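Local structure of spectinomycin phosphotransferase (Legionella pneumophila, 3I1A) at residues Phe245-Pro257 with Met316-Ala328. The protein probably transfers a phosphate group from a nucleotide to spectinomycin, a kinase-like reaction that confers resistance to this antibiotic. Numbering follows the deposited sequence. Where two conformers were deposited one is given.
Sequences FIGGGVGNVWNKP and MFDPNNVVEIAFA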
ATOM      1  N   PHE A 245      -9.103  -3.906  -5.970  1.00 13.59           N
ATOM      2  CA  PHE A 245      -7.875  -3.938  -6.755  1.00 15.06           C
ATOM      3  C   PHE A 245      -7.859  -5.046  -7.809  1.00 16.38           C
ATOM      4  O   PHE A 245      -7.145  -4.944  -8.811  1.00 16.99           O
ATOM      5  CB  PHE A 245      -6.673  -4.097  -5.825  1.00 14.07           C
ATOM      6  CG  PHE A 245      -6.397  -2.867  -4.991  1.00 16.24           C
ATOM      7  CD1 PHE A 245      -6.935  -2.738  -3.707  1.00 14.17           C
ATOM      8  CD2 PHE A 245      -5.646  -1.815  -5.510  1.00 14.21           C
ATOM      9  CE1 PHE A 245      -6.728  -1.571  -2.954  1.00 15.46           C
ATOM     10  CE2 PHE A 245      -5.436  -0.643  -4.754  1.00 14.47           C
ATOM     11  CZ  PHE A 245      -5.974  -0.526  -3.487  1.00 14.13           C
ATOM     12  N   ILE A 246      -8.647  -6.102  -7.601  1.00 16.50           N
ATOM     13  CA  ILE A 246      -8.669  -7.214  -8.562  1.00 16.93           C
ATOM     14  C   ILE A 246      -9.481  -6.716  -9.744  1.00 18.19           C
ATOM     15  O   ILE A 246     -10.684  -6.481  -9.628  1.00 17.52           O
ATOM     16  CB  ILE A 246      -9.293  -8.475  -7.912  1.00 16.09           C
ATOM     17  CG1 ILE A 246      -8.579  -8.765  -6.575  1.00 13.79           C
ATOM     18  CG2 ILE A 246      -9.199  -9.675  -8.866  1.00 15.15           C
ATOM     19  CD1 ILE A 246      -7.052  -8.992  -6.675  1.00 12.96           C
ATOM     20  N   GLY A 247      -8.808  -6.512 -10.875  1.00 18.90           N
ATOM     21  CA  GLY A 247      -9.487  -5.962 -12.037  1.00 18.81           C
ATOM     22  C   GLY A 247      -9.586  -4.433 -11.915  1.00 19.48           C
ATOM     23  O   GLY A 247     -10.224  -3.764 -12.738  1.00 19.25           O
ATOM     24  N   GLY A 248      -8.936  -3.876 -10.900  1.00 18.29           N
ATOM     25  CA  GLY A 248      -8.995  -2.433 -10.670  1.00 17.85           C
ATOM     26  C   GLY A 248      -8.149  -1.578 -11.605  1.00 18.84           C
ATOM     27  O   GLY A 248      -8.391  -0.388 -11.740  1.00 17.72           O
ATOM     28  N   GLY A 249      -7.140  -2.182 -12.225  1.00 17.88           N
ATOM     29  CA  GLY A 249      -6.296  -1.450 -13.162  1.00 19.58           C
ATOM     30  C   GLY A 249      -5.236  -0.505 -12.622  1.00 20.42           C
ATOM     31  O   GLY A 249      -4.698   0.309 -13.391  1.00 19.80           O
ATOM     32  N   VAL A 250      -4.934  -0.580 -11.328  1.00 17.83           N
ATOM     33  CA  VAL A 250      -3.924   0.298 -10.746  1.00 18.67           C
ATOM     34  C   VAL A 250      -2.567  -0.008 -11.391  1.00 19.20           C
ATOM     35  O   VAL A 250      -2.059  -1.148 -11.307  1.00 18.99           O
ATOM     36  CB  VAL A 250      -3.812   0.114  -9.209  1.00 16.57           C
ATOM     37  CG1 VAL A 250      -2.699   1.002  -8.642  1.00 17.38           C
ATOM     38  CG2 VAL A 250      -5.120   0.482  -8.556  1.00 17.57           C
ATOM     39  N   GLY A 251      -1.997   1.014 -12.030  1.00 20.81           N
ATOM     40  CA  GLY A 251      -0.708   0.880 -12.703  1.00 22.49           C
ATOM     41  C   GLY A 251      -0.821   0.303 -14.101  1.00 23.91           C
ATOM     42  O   GLY A 251       0.173  -0.147 -14.683  1.00 26.04           O
ATOM     43  N   ASN A 252      -2.035   0.323 -14.640  1.00 24.53           N
ATOM     44  CA  ASN A 252      -2.342  -0.195 -15.961  1.00 26.77           C
ATOM     45  C   ASN A 252      -2.088  -1.696 -16.124  1.00 27.76           C
ATOM     46  O   ASN A 252      -1.726  -2.174 -17.201  1.00 29.70           O
ATOM     47  CB  ASN A 252      -1.603   0.594 -17.044  1.00 30.49           C
ATOM     48  CG  ASN A 252      -2.512   0.939 -18.211  1.00 32.92           C
ATOM     49  OD1 ASN A 252      -3.028   2.063 -18.313  1.00 36.53           O
ATOM     50  ND2 ASN A 252      -2.746  -0.030 -19.078  1.00 33.22           N
ATOM     51  N   VAL A 253      -2.249  -2.429 -15.028  1.00 25.17           N
ATOM     52  CA  VAL A 253      -2.133  -3.877 -15.020  1.00 24.03           C
ATOM     53  C   VAL A 253      -3.294  -4.268 -14.095  1.00 23.82           C
ATOM     54  O   VAL A 253      -3.886  -3.379 -13.465  1.00 22.02           O
ATOM     55  CB  VAL A 253      -0.762  -4.373 -14.442  1.00 24.59           C
ATOM     56  CG1 VAL A 253       0.383  -3.939 -15.377  1.00 24.35           C
ATOM     57  CG2 VAL A 253      -0.536  -3.819 -13.040  1.00 22.68           C
ATOM     58  N   TRP A 254      -3.609  -5.564 -14.018  1.00 21.78           N
ATOM     59  CA  TRP A 254      -4.716  -6.055 -13.183  1.00 22.40           C
ATOM     60  C   TRP A 254      -6.028  -5.446 -13.696  1.00 21.84           C
ATOM     61  O   TRP A 254      -6.818  -4.874 -12.942  1.00 23.70           O
ATOM     62  CB  TRP A 254      -4.467  -5.667 -11.713  1.00 19.99           C
ATOM     63  CG  TRP A 254      -3.369  -6.441 -11.034  1.00 20.46           C
ATOM     64  CD1 TRP A 254      -2.276  -7.042 -11.617  1.00 20.49           C
ATOM     65  CD2 TRP A 254      -3.251  -6.682  -9.625  1.00 17.99           C
ATOM     66  NE1 TRP A 254      -1.497  -7.642 -10.644  1.00 19.64           N
ATOM     67  CE2 TRP A 254      -2.075  -7.438  -9.419  1.00 17.76           C
ATOM     68  CE3 TRP A 254      -4.032  -6.330  -8.515  1.00 19.85           C
ATOM     69  CZ2 TRP A 254      -1.657  -7.854  -8.138  1.00 18.86           C
ATOM     70  CZ3 TRP A 254      -3.619  -6.742  -7.233  1.00 18.31           C
ATOM     71  CH2 TRP A 254      -2.441  -7.495  -7.060  1.00 19.53           C
ATOM     72  N   ASN A 255      -6.259  -5.595 -14.995  1.00 24.47           N
ATOM     73  CA  ASN A 255      -7.447  -5.057 -15.644  1.00 25.26           C
ATOM     74  C   ASN A 255      -8.011  -6.043 -16.661  1.00 26.64           C
ATOM     75  O   ASN A 255      -8.780  -5.665 -17.539  1.00 26.11           O
ATOM     76  CB  ASN A 255      -7.097  -3.740 -16.348  1.00 25.59           C
ATOM     77  CG  ASN A 255      -5.756  -3.805 -17.071  1.00 28.92           C
ATOM     78  OD1 ASN A 255      -5.354  -4.858 -17.561  1.00 28.54           O
ATOM     79  ND2 ASN A 255      -5.061  -2.675 -17.140  1.00 30.06           N
ATOM     80  N   LYS A 256      -7.656  -7.315 -16.526  1.00 25.37           N
ATOM     81  CA  LYS A 256      -8.115  -8.317 -17.467  1.00 26.85           C
ATOM     82  C   LYS A 256      -9.066  -9.343 -16.865  1.00 26.33           C
ATOM     83  O   LYS A 256      -8.864  -9.834 -15.753  1.00 25.02           O
ATOM     84  CB  LYS A 256      -6.899  -9.006 -18.073  1.00 28.35           C
ATOM     85  CG  LYS A 256      -5.921  -8.021 -18.690  1.00 29.91           C
ATOM     86  CD  LYS A 256      -4.621  -8.691 -19.074  1.00 33.38           C
ATOM     87  CE  LYS A 256      -3.753  -7.711 -19.831  1.00 35.77           C
ATOM     88  NZ  LYS A 256      -4.476  -7.214 -21.034  1.00 36.08           N
ATOM     89  N   PRO A 257     -10.125  -9.691 -17.607  1.00 26.91           N
ATOM     90  CA  PRO A 257     -11.125 -10.659 -17.159  1.00 26.53           C
ATOM     91  C   PRO A 257     -10.597 -11.985 -16.607  1.00 25.55           C
ATOM     92  O   PRO A 257     -11.053 -12.442 -15.561  1.00 24.19           O
ATOM     93  CB  PRO A 257     -11.999 -10.836 -18.399  1.00 28.22           C
ATOM     94  CG  PRO A 257     -11.963  -9.476 -19.004  1.00 28.53           C
ATOM     95  CD  PRO A 257     -10.499  -9.132 -18.917  1.00 28.08           C
ATOM     96  N   MET A 316      -3.867   8.058 -14.949  1.00 18.54           N
ATOM     97  CA  MET A 316      -5.126   7.536 -14.387  1.00 18.02           C
ATOM     98  C   MET A 316      -6.259   7.614 -15.391  1.00 18.21           C
ATOM     99  O   MET A 316      -7.240   6.854 -15.309  1.00 18.47           O
ATOM    100  CB  MET A 316      -5.532   8.319 -13.129  1.00 17.62           C
ATOM    101  CG  MET A 316      -4.478   8.279 -12.025  1.00 19.99           C
ATOM    102  SD  MET A 316      -4.977   9.009 -10.442  1.00 17.82           S
ATOM    103  CE  MET A 316      -5.741  10.604 -10.972  1.00 18.86           C
ATOM    104  N   PHE A 317      -6.137   8.545 -16.334  1.00 19.09           N
ATOM    105  CA  PHE A 317      -7.167   8.743 -17.355  1.00 19.91           C
ATOM    106  C   PHE A 317      -6.910   8.018 -18.677  1.00 21.22           C
ATOM    107  O   PHE A 317      -7.664   8.192 -19.644  1.00 23.10           O
ATOM    108  CB  PHE A 317      -7.360  10.252 -17.605  1.00 18.61           C
ATOM    109  CG  PHE A 317      -7.796  11.008 -16.386  1.00 17.19           C
ATOM    110  CD1 PHE A 317      -6.861  11.410 -15.427  1.00 14.74           C
ATOM    111  CD2 PHE A 317      -9.157  11.264 -16.150  1.00 17.41           C
ATOM    112  CE1 PHE A 317      -7.267  12.053 -14.255  1.00 15.48           C
ATOM    113  CE2 PHE A 317      -9.575  11.904 -14.975  1.00 17.44           C
ATOM    114  CZ  PHE A 317      -8.636  12.299 -14.024  1.00 16.98           C
ATOM    115  N   ASP A 318      -5.860   7.207 -18.730  1.00 22.35           N
ATOM    116  CA  ASP A 318      -5.556   6.477 -19.966  1.00 23.99           C
ATOM    117  C   ASP A 318      -6.507   5.302 -20.223  1.00 24.12           C
ATOM    118  O   ASP A 318      -7.208   4.836 -19.328  1.00 22.61           O
ATOM    119  CB  ASP A 318      -4.119   5.947 -19.947  1.00 23.16           C
ATOM    120  CG  ASP A 318      -3.080   7.026 -20.245  1.00 24.79           C
ATOM    121  OD1 ASP A 318      -3.426   8.050 -20.860  1.00 26.11           O
ATOM    122  OD2 ASP A 318      -1.901   6.826 -19.885  1.00 26.16           O
ATOM    123  N   PRO A 319      -6.547   4.817 -21.475  1.00 25.58           N
ATOM    124  CA  PRO A 319      -7.414   3.692 -21.824  1.00 25.08           C
ATOM    125  C   PRO A 319      -7.165   2.504 -20.910  1.00 25.11           C
ATOM    126  O   PRO A 319      -6.023   2.093 -20.708  1.00 27.21           O
ATOM    127  CB  PRO A 319      -7.015   3.383 -23.271  1.00 23.24           C
ATOM    128  CG  PRO A 319      -6.654   4.702 -23.803  1.00 25.13           C
ATOM    129  CD  PRO A 319      -5.827   5.301 -22.664  1.00 25.65           C
ATOM    130  N   ASN A 320      -8.241   1.954 -20.360  1.00 24.86           N
ATOM    131  CA  ASN A 320      -8.160   0.788 -19.491  1.00 25.32           C
ATOM    132  C   ASN A 320      -7.447   1.065 -18.177  1.00 23.59           C
ATOM    133  O   ASN A 320      -6.960   0.131 -17.538  1.00 23.64           O
ATOM    134  CB  ASN A 320      -7.430  -0.370 -20.191  1.00 30.53           C
ATOM    135  CG  ASN A 320      -7.878  -0.583 -21.620  1.00 32.97           C
ATOM    136  OD1 ASN A 320      -7.147  -1.176 -22.423  1.00 35.20           O
ATOM    137  ND2 ASN A 320      -9.079  -0.109 -21.952  1.00 35.48           N
ATOM    138  N   ASN A 321      -7.330   2.329 -17.775  1.00 21.74           N
ATOM    139  CA  ASN A 321      -6.669   2.596 -16.497  1.00 21.12           C
ATOM    140  C   ASN A 321      -7.731   2.755 -15.408  1.00 19.05           C
ATOM    141  O   ASN A 321      -8.908   2.435 -15.640  1.00 19.05           O
ATOM    142  CB  ASN A 321      -5.732   3.814 -16.573  1.00 21.27           C
ATOM    143  CG  ASN A 321      -4.556   3.705 -15.591  1.00 22.71           C
ATOM    144  OD1 ASN A 321      -4.722   3.855 -14.384  1.00 22.09           O
ATOM    145  ND2 ASN A 321      -3.366   3.422 -16.111  1.00 23.04           N
ATOM    146  N   VAL A 322      -7.343   3.249 -14.237  1.00 18.09           N
ATOM    147  CA  VAL A 322      -8.298   3.312 -13.126  1.00 18.70           C
ATOM    148  C   VAL A 322      -9.610   4.075 -13.310  1.00 18.62           C
ATOM    149  O   VAL A 322     -10.661   3.621 -12.852  1.00 17.22           O
ATOM    150  CB  VAL A 322      -7.608   3.756 -11.798  1.00 16.63           C
ATOM    151  CG1 VAL A 322      -6.543   2.698 -11.408  1.00 18.28           C
ATOM    152  CG2 VAL A 322      -6.958   5.143 -11.911  1.00 15.59           C
ATOM    153  N   VAL A 323      -9.566   5.211 -13.991  1.00 17.65           N
ATOM    154  CA  VAL A 323     -10.790   5.960 -14.172  1.00 18.74           C
ATOM    155  C   VAL A 323     -11.806   5.224 -15.033  1.00 19.49           C
ATOM    156  O   VAL A 323     -12.968   5.105 -14.644  1.00 20.33           O
ATOM    157  CB  VAL A 323     -10.506   7.365 -14.762  1.00 16.61           C
ATOM    158  CG1 VAL A 323     -11.841   8.071 -15.069  1.00 16.20           C
ATOM    159  CG2 VAL A 323      -9.671   8.170 -13.765  1.00 14.99           C
ATOM    160  N   GLU A 324     -11.386   4.719 -16.189  0.50 19.26           N
ATOM    161  CA  GLU A 324     -12.313   4.022 -17.075  0.50 20.21           C
ATOM    162  C   GLU A 324     -12.900   2.776 -16.426  0.50 20.43           C
ATOM    163  O   GLU A 324     -14.071   2.451 -16.634  0.50 21.83           O
ATOM    164  CB  GLU A 324     -11.631   3.665 -18.401  0.50 21.39           C
ATOM    165  CG  GLU A 324     -11.162   4.885 -19.182  0.50 21.23           C
ATOM    166  CD  GLU A 324     -10.807   4.569 -20.618  0.50 24.37           C
ATOM    167  OE1 GLU A 324     -10.401   3.419 -20.886  0.50 23.35           O
ATOM    168  OE2 GLU A 324     -10.921   5.476 -21.477  0.50 23.94           O
ATOM    169  N   ILE A 325     -12.082   2.069 -15.656  1.00 20.31           N
ATOM    170  CA  ILE A 325     -12.546   0.879 -14.943  1.00 20.06           C
ATOM    171  C   ILE A 325     -13.524   1.253 -13.813  1.00 20.44           C
ATOM    172  O   ILE A 325     -14.515   0.553 -13.584  1.00 20.71           O
ATOM    173  CB  ILE A 325     -11.344   0.094 -14.379  1.00 22.14           C
ATOM    174  CG1 ILE A 325     -10.564  -0.546 -15.537  1.00 22.27           C
ATOM    175  CG2 ILE A 325     -11.818  -0.974 -13.389  1.00 22.71           C
ATOM    176  CD1 ILE A 325      -9.278  -1.181 -15.114  1.00 20.88           C
ATOM    177  N   ALA A 326     -13.265   2.355 -13.117  1.00 20.74           N
ATOM    178  CA  ALA A 326     -14.162   2.796 -12.043  1.00 20.19           C
ATOM    179  C   ALA A 326     -15.541   3.107 -12.640  1.00 22.60           C
ATOM    180  O   ALA A 326     -16.572   2.634 -12.139  1.00 21.37           O
ATOM    181  CB  ALA A 326     -13.592   4.035 -11.347  1.00 20.87           C
ATOM    182  N   PHE A 327     -15.564   3.891 -13.715  1.00 22.66           N
ATOM    183  CA  PHE A 327     -16.823   4.247 -14.366  1.00 24.92           C
ATOM    184  C   PHE A 327     -17.559   3.009 -14.849  1.00 25.76           C
ATOM    185  O   PHE A 327     -18.787   2.927 -14.764  1.00 27.37           O
ATOM    186  CB  PHE A 327     -16.574   5.179 -15.556  1.00 23.30           C
ATOM    187  CG  PHE A 327     -16.078   6.538 -15.172  1.00 22.76           C
ATOM    188  CD1 PHE A 327     -16.044   6.947 -13.847  1.00 20.60           C
ATOM    189  CD2 PHE A 327     -15.666   7.434 -16.158  1.00 22.85           C
ATOM    190  CE1 PHE A 327     -15.610   8.224 -13.508  1.00 23.44           C
ATOM    191  CE2 PHE A 327     -15.234   8.708 -15.824  1.00 21.19           C
ATOM    192  CZ  PHE A 327     -15.205   9.105 -14.506  1.00 21.80           C
ATOM    193  N   ALA A 328     -16.814   2.051 -15.384  1.00 26.79           N
ATOM    194  CA  ALA A 328     -17.422   0.818 -15.852  1.00 28.74           C
ATOM    195  C   ALA A 328     -18.016   0.015 -14.686  1.00 29.31           C
ATOM    196  O   ALA A 328     -18.904  -0.814 -14.888  1.00 31.40           O
ATOM    197  CB  ALA A 328     -16.396  -0.018 -16.584  1.00 28.84           C
TER
HETATM  198  O   HOH W   1     -10.279   1.479 -10.686  1.00 16.42           O
HETATM  199  O   HOH W   2      -2.961   3.742 -12.088  1.00 20.24           O
HETATM  200  O   HOH W   3      -1.504   3.881 -19.036  1.00 36.67           O
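The side-chain amides of N252 and N321 meet across the contact with their planes 60° apart. N321 ND2 donates a hydrogen bond to N252 OD1 at 2.6 Å, bent (141° at the hydrogen) and tilted somewhat from both amide planes. V323, on the side of its helix turned from the loop, puts CG2 over one face of F317 and CG1 over one face of F327, both off centre. On the far side of the loop, F245 O lies in plane at the edge of W254.

The middle of the contact belongs to I325, which faces G247-G249 and N255. With CG1 anti to its carbonyl carbon (chi1 -70°) and the chain extended beyond, I325 CD1 reaches 3.6 Å from G249 CA and also touches N255 CB, while I325 CG2 comes within 3.3 Å of G247 O. G249 presents bare backbone to CD1, at a positive phi. Alongside, V322 CG1 rests on the carbonyls of G248 and G249 and on V250 CG2, 3.9 Å away. V250 lies about 8 Å, side chain to side chain, from N217, which binds magnesium in another structure of this protein; this apo model carries no metal there. N255 ND2 adds only a weak bond to N320 O, at 3.4 Å.

Three waters join the segments: one links G248 O to V322 O, another G251 N to N321 OD1, a third N252 OD1 to D318 OD2. N321 OD1 also accepts a hydrogen bond from V322 N at 2.7 Å, so the N321 amide is gripped at both ends and its rotation is fixed. The loop before helix 257-267 is thus joined to the start of the C-terminal helix by methyls on bare glycine backbone, neutral amides and bridging waters, with no direct salt bridge between the segments.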